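Local coordinates for uncharacterized protein (Synechococcus sp. WH 8102, PDB 4DCI) that is of unknown function but, as a member of the YlqD family, builds a long helical hairpin set on a small mixed β-sheet, at residues Q43-L48 against E88-K93; V18-T23 against V112-L117; T8-K13 against C121-G126; I12-T17 against M133-V138. One frame throughout, in Å; residues are numbered along the deposited sequence.

Interaction 1: residues Q43-L48 against E88-K93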
# COMPACT_ATOMS: atom_id res chain seq x y z
N GLN B 43 12.86 15.59 -17.39
CA GLN B 43 12.28 14.83 -18.49
C GLN B 43 10.80 14.58 -18.27
O GLN B 43 9.99 14.74 -19.18
CB GLN B 43 13.00 13.51 -18.69
CG GLN B 43 12.80 12.91 -20.07
CD GLN B 43 13.43 11.53 -20.20
OE1 GLN B 43 14.31 11.15 -19.42
NE2 GLN B 43 12.99 10.78 -21.20
N GLN B 44 10.44 14.22 -17.05
CA GLN B 44 9.03 14.01 -16.73
C GLN B 44 8.21 15.28 -16.92
O GLN B 44 7.15 15.24 -17.55
CB GLN B 44 8.87 13.47 -15.32
CG GLN B 44 8.99 11.96 -15.26
CD GLN B 44 8.84 11.44 -13.85
OE1 GLN B 44 9.69 11.68 -13.00
NE2 GLN B 44 7.75 10.73 -13.60
N LEU B 45 8.71 16.40 -16.39
CA LEU B 45 8.06 17.69 -16.55
C LEU B 45 7.78 18.00 -18.01
O LEU B 45 6.71 18.51 -18.33
CB LEU B 45 8.93 18.80 -15.98
CG LEU B 45 8.89 18.99 -14.47
CD1 LEU B 45 10.02 19.92 -14.07
CD2 LEU B 45 7.55 19.54 -14.03
N ALA B 46 8.73 17.70 -18.87
CA ALA B 46 8.55 17.89 -20.31
C ALA B 46 7.49 16.96 -20.89
O ALA B 46 6.77 17.34 -21.82
CB ALA B 46 9.87 17.71 -21.04
N GLN B 47 7.39 15.75 -20.35
CA GLN B 47 6.41 14.79 -20.85
C GLN B 47 5.03 15.14 -20.33
O GLN B 47 4.05 15.04 -21.06
CB GLN B 47 6.82 13.36 -20.49
CG GLN B 47 7.76 12.74 -21.51
CD GLN B 47 8.69 11.69 -20.91
OE1 GLN B 47 8.28 10.87 -20.09
NE2 GLN B 47 9.96 11.72 -21.33
N LEU B 48 4.96 15.58 -19.08
CA LEU B 48 3.72 16.04 -18.46
C LEU B 48 3.05 17.16 -19.26
O LEU B 48 1.83 17.17 -19.42
CB LEU B 48 3.98 16.51 -17.03
CG LEU B 48 2.81 17.10 -16.24
CD1 LEU B 48 1.75 16.04 -15.99
CD2 LEU B 48 3.28 17.69 -14.92
N GLU B 88 4.78 19.87 -8.12
CA GLU B 88 5.31 18.84 -7.25
C GLU B 88 6.68 18.37 -7.73
O GLU B 88 7.64 18.33 -6.95
CB GLU B 88 4.33 17.68 -7.22
CG GLU B 88 4.61 16.61 -6.19
CD GLU B 88 3.51 15.56 -6.18
OE1 GLU B 88 2.92 15.30 -7.26
OE2 GLU B 88 3.22 15.01 -5.10
N LEU B 89 6.77 18.02 -9.01
CA LEU B 89 8.03 17.63 -9.62
C LEU B 89 9.04 18.76 -9.50
O LEU B 89 10.20 18.55 -9.14
CB LEU B 89 7.84 17.23 -11.09
CG LEU B 89 7.22 15.86 -11.35
CD1 LEU B 89 6.57 15.81 -12.73
CD2 LEU B 89 8.25 14.76 -11.22
N GLU B 90 8.58 19.98 -9.76
CA GLU B 90 9.42 21.16 -9.64
C GLU B 90 10.01 21.28 -8.23
O GLU B 90 11.08 21.85 -8.06
CB GLU B 90 8.64 22.42 -10.04
CG GLU B 90 9.49 23.54 -10.62
CD GLU B 90 10.07 23.22 -11.99
OE1 GLU B 90 9.32 23.28 -13.00
OE2 GLU B 90 11.28 22.91 -12.07
N GLU B 91 9.33 20.72 -7.23
CA GLU B 91 9.87 20.75 -5.88
C GLU B 91 10.86 19.63 -5.57
O GLU B 91 11.80 19.83 -4.80
CB GLU B 91 8.77 20.78 -4.82
CG GLU B 91 9.23 21.49 -3.56
CD GLU B 91 8.55 20.98 -2.31
OE1 GLU B 91 7.31 20.81 -2.33
OE2 GLU B 91 9.27 20.76 -1.31
N GLN B 92 10.65 18.46 -6.15
CA GLN B 92 11.61 17.37 -6.01
C GLN B 92 12.95 17.87 -6.56
O GLN B 92 13.98 17.79 -5.89
CB GLN B 92 11.14 16.11 -6.74
CG GLN B 92 9.84 15.52 -6.18
CD GLN B 92 9.31 14.32 -6.97
OE1 GLN B 92 10.07 13.53 -7.54
NE2 GLN B 92 7.98 14.17 -6.99
N LYS B 93 12.88 18.42 -7.77
CA LYS B 93 14.03 18.94 -8.49
C LYS B 93 14.78 19.98 -7.67
O LYS B 93 16.02 19.98 -7.63
CB LYS B 93 13.55 19.58 -9.79
CG LYS B 93 14.49 19.48 -10.97
CD LYS B 93 13.86 20.07 -12.22
CE LYS B 93 14.17 21.56 -12.35
NZ LYS B 93 13.47 22.14 -13.53
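Lys93 NZ, which approaches Leu45 CD1 to 4.1 Å across the contact, is gripped by two carboxylates. Glu90 OE2, three residues earlier on the same helix, lies 2.7 Å from Lys93 NZ in a hydrogen-bonded salt bridge and is met nearly along its C-O axis. Asp42, just ahead of segment 43-48, supplies the second salt bridge, so a single ammonium group also ties one helix to the other. Lysine suits this boundary site: its chain is long enough to carry the charge over the leucine, and a bend at chi3 (90°) turns CE out of the extended line. Glu90 lies crosswise to Leu45, resting OE1 3.6 Å from the methyl Leu45 CD1.

These are facing turns of helices 24-60 and 69-104, an antiparallel hairpin; both segments fall in the predicted coiled coil. The segment axes come to 10.2 Å of each other at 167°. Leucines fill the seam: Leu45 and Leu89 run antiparallel past one another, with Leu45 CD2 3.8 Å from Leu89 CB. One turn on, Leu48 CD2 stands 4.4 Å from Leu89 CD1; the Leu48 side chain also packs against Val82 and Arg86. Gln44 borders the apolar patch on the exposed side. Extended beyond CG, it is roughly perpendicular to Leu89, with Gln44 OE1 3.8 Å from Leu89 CD2; glutamine suits this edge, pairing an aliphatic stem with a polar end.

Interaction 2: residues V18-T23 against V112-L117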
# COMPACT_ATOMS: atom_id res chain seq x y z
N VAL B 18 22.76 4.77 8.41
CA VAL B 18 24.03 4.57 7.72
C VAL B 18 24.65 5.94 7.47
O VAL B 18 24.03 6.80 6.84
CB VAL B 18 23.84 3.83 6.38
CG1 VAL B 18 25.16 3.28 5.88
CG2 VAL B 18 22.84 2.70 6.55
N ARG B 19 25.85 6.15 8.00
CA ARG B 19 26.62 7.36 7.69
C ARG B 19 27.81 6.97 6.80
O ARG B 19 28.40 5.91 6.99
CB ARG B 19 27.11 8.03 8.98
CG ARG B 19 26.00 8.60 9.85
CD ARG B 19 26.50 9.01 11.22
NE ARG B 19 25.39 9.15 12.16
CZ ARG B 19 25.50 9.06 13.49
NH1 ARG B 19 26.67 8.82 14.07
NH2 ARG B 19 24.42 9.20 14.25
N ALA B 20 28.16 7.82 5.84
CA ALA B 20 29.32 7.54 4.97
C ALA B 20 30.47 8.49 5.20
O ALA B 20 30.28 9.70 5.39
CB ALA B 20 28.91 7.56 3.50
N VAL B 21 31.67 7.93 5.20
CA VAL B 21 32.88 8.73 5.19
C VAL B 21 33.04 9.25 3.77
O VAL B 21 32.89 8.49 2.80
CB VAL B 21 34.12 7.90 5.60
CG1 VAL B 21 35.38 8.75 5.60
CG2 VAL B 21 33.93 7.30 6.98
N VAL B 22 33.31 10.55 3.63
CA VAL B 22 33.48 11.12 2.30
C VAL B 22 34.80 10.65 1.66
O VAL B 22 35.90 10.97 2.13
CB VAL B 22 33.35 12.65 2.26
CG1 VAL B 22 33.49 13.15 0.82
CG2 VAL B 22 32.01 13.10 2.83
N THR B 23 34.65 9.86 0.59
CA THR B 23 35.76 9.41 -0.23
C THR B 23 35.49 9.87 -1.64
O THR B 23 34.35 10.21 -1.97
CB THR B 23 35.87 7.87 -0.28
OG1 THR B 23 34.78 7.33 -1.03
CG2 THR B 23 35.90 7.26 1.12
N VAL B 112 28.78 11.86 6.53
CA VAL B 112 27.46 12.26 6.06
C VAL B 112 26.38 11.21 6.30
O VAL B 112 26.65 10.01 6.23
CB VAL B 112 27.48 12.57 4.54
CG1 VAL B 112 26.22 13.31 4.13
CG2 VAL B 112 28.68 13.40 4.20
N GLU B 113 25.17 11.67 6.58
CA GLU B 113 23.99 10.83 6.56
C GLU B 113 23.83 10.16 5.20
O GLU B 113 24.16 10.76 4.17
CB GLU B 113 22.76 11.68 6.82
CG GLU B 113 21.62 10.92 7.47
CD GLU B 113 21.75 10.86 8.97
OE1 GLU B 113 22.90 10.84 9.49
OE2 GLU B 113 20.70 10.85 9.64
N GLN B 114 23.32 8.94 5.19
CA GLN B 114 23.11 8.20 3.95
C GLN B 114 22.09 7.10 4.17
O GLN B 114 22.40 5.91 4.04
CB GLN B 114 24.43 7.61 3.43
CG GLN B 114 24.45 7.25 1.95
CD GLN B 114 25.23 5.97 1.64
OE1 GLN B 114 26.40 5.83 2.00
NE2 GLN B 114 24.58 5.02 0.96
N GLY B 115 20.86 7.48 4.52
CA GLY B 115 19.76 6.52 4.63
C GLY B 115 19.74 5.59 5.83
O GLY B 115 20.57 5.72 6.74
N GLN B 116 18.80 4.65 5.81
CA GLN B 116 18.45 3.79 6.94
C GLN B 116 18.38 2.32 6.54
O GLN B 116 18.09 2.01 5.40
CB GLN B 116 17.07 4.17 7.46
CG GLN B 116 16.83 5.66 7.60
CD GLN B 116 17.13 6.14 8.99
OE1 GLN B 116 16.59 5.60 9.96
NE2 GLN B 116 17.98 7.15 9.11
N LEU B 117 18.60 1.43 7.50
CA LEU B 117 18.39 0.00 7.29
C LEU B 117 17.51 -0.57 8.37
O LEU B 117 17.65 -0.21 9.54
CB LEU B 117 19.71 -0.73 7.32
CG LEU B 117 20.64 -0.42 6.16
CD1 LEU B 117 22.04 -0.89 6.50
CD2 LEU B 117 20.13 -1.08 4.89
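Ala20 and Val112 face each other as a hydrogen-bonded pair in the antiparallel join of strands 10-21 and 111-123, at the end of the sheet from which the helical hairpin springs. Ala20 N reaches Val112 O at 2.7 Å in the carbonyl plane, and Val112 N returns a bond to Ala20 O. The packed part of the contact is apolar. Val22 CG2 meets Val112 CG2 at 3.6 Å, and Leu106 touches both valines; Leu129 of the second subunit packs against Val18, and Met133 of that subunit against Leu117. Branched residues suit an extended backbone whose side chains must be apolar.

The solvent side is looser, with the non-hydrogen-bonded pair Arg19 and Glu113 and the exposed Gln114 and Gly115. Guanidinium and carboxylate planes are only 10° apart, yet Arg19 NE stays 4.0 Å from Glu113 OE1, beyond a salt bridge, so any attraction is probably modest. Gln114 and Gly115 form a beta bulge opposite Val18: Gln114 N gives Val18 O a weak bond, while Val18 N points almost straight at Gly115 O, 2.9 Å away at 172°. Glycine readily accepts the positive phi (75°) found there. Beyond the bulge, Val18 CG2 lies 3.7 Å from Leu117 CD1.

Interaction 3: residues T8-K13 against C121-G126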
# COMPACT_ATOMS: atom_id res chain seq x y z
N THR B 8 12.14 -10.68 31.47
CA THR B 8 11.58 -10.80 30.13
C THR B 8 12.30 -9.91 29.13
O THR B 8 12.37 -8.69 29.31
CB THR B 8 10.07 -10.47 30.14
OG1 THR B 8 9.44 -11.21 31.19
CG2 THR B 8 9.42 -10.82 28.80
N ILE B 9 12.86 -10.53 28.09
CA ILE B 9 13.56 -9.82 27.02
C ILE B 9 12.75 -9.90 25.72
O ILE B 9 12.51 -10.98 25.18
CB ILE B 9 15.00 -10.37 26.83
CG1 ILE B 9 15.85 -10.03 28.06
CG2 ILE B 9 15.64 -9.81 25.57
CD1 ILE B 9 17.17 -10.76 28.12
N LEU B 10 12.33 -8.74 25.23
CA LEU B 10 11.57 -8.66 23.99
C LEU B 10 12.47 -8.22 22.85
O LEU B 10 13.41 -7.45 23.06
CB LEU B 10 10.39 -7.69 24.14
CG LEU B 10 9.32 -8.07 25.18
CD1 LEU B 10 8.39 -6.91 25.46
CD2 LEU B 10 8.54 -9.30 24.74
N THR B 11 12.18 -8.72 21.65
CA THR B 11 12.92 -8.30 20.47
C THR B 11 11.99 -7.48 19.59
O THR B 11 10.95 -7.96 19.16
CB THR B 11 13.44 -9.50 19.66
OG1 THR B 11 12.33 -10.24 19.15
CG2 THR B 11 14.29 -10.43 20.54
N ILE B 12 12.36 -6.22 19.37
CA ILE B 12 11.56 -5.32 18.55
C ILE B 12 12.32 -5.00 17.28
O ILE B 12 13.47 -5.38 17.14
CB ILE B 12 11.25 -3.99 19.27
CG1 ILE B 12 12.56 -3.26 19.65
CG2 ILE B 12 10.36 -4.22 20.48
CD1 ILE B 12 12.37 -1.82 20.04
N LYS B 13 11.65 -4.29 16.37
CA LYS B 13 12.24 -3.84 15.13
C LYS B 13 12.62 -2.35 15.23
O LYS B 13 11.85 -1.55 15.73
CB LYS B 13 11.24 -4.09 14.02
CG LYS B 13 11.50 -3.30 12.76
CD LYS B 13 10.26 -3.28 11.89
CE LYS B 13 10.34 -2.22 10.81
NZ LYS B 13 9.07 -2.24 10.05
N CYS B 121 16.47 -5.58 17.68
CA CYS B 121 17.25 -5.56 18.93
C CYS B 121 16.39 -5.93 20.14
O CYS B 121 15.16 -6.05 20.05
CB CYS B 121 17.87 -4.18 19.16
SG CYS B 121 16.63 -2.96 19.62
N GLU B 122 17.04 -6.10 21.29
CA GLU B 122 16.38 -6.57 22.49
C GLU B 122 16.18 -5.43 23.47
O GLU B 122 17.03 -4.55 23.60
CB GLU B 122 17.19 -7.68 23.13
CG GLU B 122 17.97 -8.51 22.12
CD GLU B 122 18.15 -9.94 22.55
OE1 GLU B 122 18.56 -10.16 23.72
OE2 GLU B 122 17.89 -10.84 21.72
N ILE B 123 15.04 -5.44 24.13
CA ILE B 123 14.70 -4.44 25.12
C ILE B 123 14.21 -5.12 26.38
O ILE B 123 13.57 -6.18 26.31
CB ILE B 123 13.60 -3.51 24.61
CG1 ILE B 123 12.39 -4.33 24.12
CG2 ILE B 123 14.15 -2.62 23.52
CD1 ILE B 123 11.06 -3.60 24.14
N LYS B 124 14.50 -4.52 27.52
CA LYS B 124 14.03 -5.02 28.81
C LYS B 124 13.69 -3.84 29.68
O LYS B 124 14.08 -2.72 29.39
CB LYS B 124 15.08 -5.91 29.46
CG LYS B 124 16.44 -5.25 29.67
CD LYS B 124 17.56 -6.27 29.74
CE LYS B 124 18.92 -5.59 29.84
NZ LYS B 124 19.23 -4.71 28.67
N VAL B 125 12.96 -4.09 30.76
CA VAL B 125 12.58 -3.06 31.70
C VAL B 125 13.80 -2.25 32.08
O VAL B 125 14.85 -2.80 32.37
CB VAL B 125 11.96 -3.67 32.97
CG1 VAL B 125 11.77 -2.61 34.04
CG2 VAL B 125 10.63 -4.32 32.64
N GLY B 126 13.67 -0.93 32.06
CA GLY B 126 14.79 -0.07 32.41
C GLY B 126 15.48 0.49 31.19
O GLY B 126 16.04 1.59 31.26
O HOH W 1 12.35 -6.61 31.19
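Leu10 and Ile123 exchange both backbone hydrogen bonds in the antiparallel pairing of strands 10-21 and 111-123, near the tip of the sheet far from the helical hairpin. Leu10 N lies 3.0 Å from Ile123 O, and Ile123 N 2.8 Å from Leu10 O. Ile12 and Cys121 repeat this two-way exchange two residues along.

Both pairs turn their side chains to one apolar face. The side chains of Ile12 and Ile123 are nearly perpendicular, Ile12 CG2 touching Ile123 CD1 at 3.8 Å. Ile123 holds CG1 between its backbone N and carbonyl carbon (chi1 53°), which sets CG1 3.9 Å from Leu10 CB. The small Cys121 packs its SG 4.1 Å from Ile12 CG1. Branched aliphatic residues suit this face, because Leu129 of helix 129-132 lies against both isoleucines and the third subunit packs on it too, Ile137 of that subunit on Leu10 and Leu117 on Ile12.

The other face is more polar and more exposed. Thr11 and Glu122, the non-hydrogen-bonded pair, project from it in parallel, and the apolar element here is the methyl Ile9 CG2, 3.5 Å from Glu122 OE1. Thr11 OG1 is fixed by a hydrogen bond to Ser120 of the third subunit.

Past the last strand bonds, where the two segments separate, a water bridges them, donating to Thr8 O at 2.8 Å and accepting from Val125 N at 2.6 Å.

Interaction 4: residues I12-T17 against M133-V138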
# COMPACT_ATOMS: atom_id res chain seq x y z
N ILE B 12 12.36 -6.22 19.37
CA ILE B 12 11.56 -5.32 18.55
C ILE B 12 12.32 -5.00 17.28
O ILE B 12 13.47 -5.38 17.14
CB ILE B 12 11.25 -3.99 19.27
CG1 ILE B 12 12.56 -3.26 19.65
CG2 ILE B 12 10.36 -4.22 20.48
CD1 ILE B 12 12.37 -1.82 20.04
N LYS B 13 11.65 -4.29 16.37
CA LYS B 13 12.24 -3.84 15.13
C LYS B 13 12.62 -2.35 15.23
O LYS B 13 11.85 -1.55 15.73
CB LYS B 13 11.24 -4.09 14.02
CG LYS B 13 11.50 -3.30 12.76
CD LYS B 13 10.26 -3.28 11.89
CE LYS B 13 10.34 -2.22 10.81
NZ LYS B 13 9.07 -2.24 10.05
N ARG B 14 13.81 -2.00 14.74
CA ARG B 14 14.31 -0.62 14.85
C ARG B 14 15.15 -0.24 13.63
O ARG B 14 15.83 -1.09 13.06
CB ARG B 14 15.23 -0.48 16.06
CG ARG B 14 16.57 -1.13 15.77
CD ARG B 14 17.69 -0.70 16.67
NE ARG B 14 18.74 -1.70 16.58
CZ ARG B 14 19.76 -1.79 17.41
NH1 ARG B 14 19.89 -0.93 18.41
NH2 ARG B 14 20.66 -2.75 17.23
N PRO B 15 15.16 1.05 13.26
CA PRO B 15 15.97 1.46 12.13
C PRO B 15 17.45 1.62 12.52
O PRO B 15 17.76 1.90 13.68
CB PRO B 15 15.37 2.82 11.80
CG PRO B 15 14.97 3.37 13.13
CD PRO B 15 14.58 2.20 13.97
N ILE B 16 18.34 1.43 11.55
CA ILE B 16 19.76 1.74 11.73
C ILE B 16 20.12 2.85 10.75
O ILE B 16 19.69 2.83 9.59
CB ILE B 16 20.66 0.50 11.49
CG1 ILE B 16 20.42 -0.57 12.55
CG2 ILE B 16 22.14 0.86 11.50
CD1 ILE B 16 20.43 -0.07 13.98
N THR B 17 20.90 3.82 11.21
CA THR B 17 21.32 4.91 10.35
C THR B 17 22.66 4.57 9.72
O THR B 17 23.58 4.13 10.40
CB THR B 17 21.40 6.23 11.13
OG1 THR B 17 20.09 6.56 11.59
CG2 THR B 17 21.93 7.35 10.25
N MSE B 133 16.47 3.29 19.28
CA MSE B 133 16.14 3.68 17.91
C MSE B 133 17.21 4.60 17.29
O MSE B 133 16.96 5.26 16.28
CB MSE B 133 14.78 4.40 17.86
CG MSE B 133 13.71 3.81 18.76
SE MSE B 133 12.92 2.16 18.09
CE MSE B 133 11.64 2.98 16.86
N GLN B 134 18.40 4.66 17.89
CA GLN B 134 19.34 5.69 17.50
C GLN B 134 20.74 5.19 17.21
O GLN B 134 21.71 5.96 17.25
CB GLN B 134 19.37 6.81 18.55
CG GLN B 134 18.02 7.46 18.73
CD GLN B 134 18.09 8.80 19.43
OE1 GLN B 134 18.76 8.97 20.45
NE2 GLN B 134 17.37 9.77 18.88
N VAL B 135 20.86 3.91 16.92
CA VAL B 135 22.14 3.35 16.53
C VAL B 135 22.48 3.73 15.08
O VAL B 135 21.61 3.71 14.20
CB VAL B 135 22.16 1.84 16.75
CG1 VAL B 135 23.37 1.20 16.11
CG2 VAL B 135 22.14 1.54 18.24
N ALA B 136 23.74 4.10 14.84
CA ALA B 136 24.22 4.37 13.48
C ALA B 136 25.52 3.63 13.20
O ALA B 136 26.29 3.36 14.11
CB ALA B 136 24.40 5.86 13.26
N ILE B 137 25.75 3.30 11.93
CA ILE B 137 27.02 2.72 11.50
C ILE B 137 27.73 3.65 10.51
O ILE B 137 27.08 4.37 9.75
CB ILE B 137 26.83 1.33 10.88
CG1 ILE B 137 26.03 1.41 9.58
CG2 ILE B 137 26.12 0.42 11.85
CD1 ILE B 137 25.83 0.08 8.90
N VAL B 138 29.06 3.64 10.55
CA VAL B 138 29.87 4.49 9.68
C VAL B 138 30.56 3.63 8.62
O VAL B 138 31.31 2.71 8.95
CB VAL B 138 30.92 5.28 10.49
CG1 VAL B 138 31.79 6.11 9.56
CG2 VAL B 138 30.23 6.19 11.50
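A parallel strand pairing in the mixed sheet brings Thr17, on strand 10-21, beside Ala136, on strand 136-140. Two bonds from the threonine backbone define it. Thr17 N points almost straight at Val135 O, 3.1 Å away with an N-H...O angle of 174°, while Ile137 N gives Thr17 O a 2.8 Å bond. Thr17 CB sits 3.7 Å from Ala136 CB, a closeness that suits the small alanine.

Strand 10-21 is an inner strand of this sheet, flanked on its other edge by the antiparallel strand 111-123, and the face it shares with Val135 and Ile137 is buried. Ile16 and Val135 extend together in one direction, with Ile16 CD1 3.8 Å from Val135 CB; Ile16 CG2 meets Ile137 CG2 at 4.0 Å. Leu10 of the second subunit packs against Arg14, Val135 and Ile137.

Arg14 is buried here, its long apolar stem suiting the surroundings and its polar end finding partners. Val135 CB lies over one face of the guanidinium, while Arg14 NH1 is hydrogen-bonded to Lys132 O and NE makes a weak bond to Ser119 OG. Nearer the start of segment 133-138, Met133, present as selenomethionine, crosses Pro15 at a slant and reaches Arg14. Its chain bends at chi2 (-76°) and again at chi3, and Met133 SE comes to 4.1 Å from Arg14 CB, with CE against Pro15 CD.

Overall arrangement
Interactions 2, 3 and 4 all use strand 10-21: interactions 2 and 3 pair successive parts of it with strand 111-123, and interaction 4 adds strand 136-140 on its other edge. Interactions 2 and 4 are joined directly, with Arg19 N 2.8 Å from Ile137 O; interactions 3 and 4 share Ile12 and Lys13. Interaction 4 is the buried contact; interactions 2 and 3 are partly buried, each with a polar side, and other subunits complete the apolar packing of all three. Interaction 1, nested within the loop that they close, is a surface contact about 27 Å from interaction 2, centre to centre. It relies on leucines and bordering charges, whereas backbone hydrogen bonds dominate the sheet.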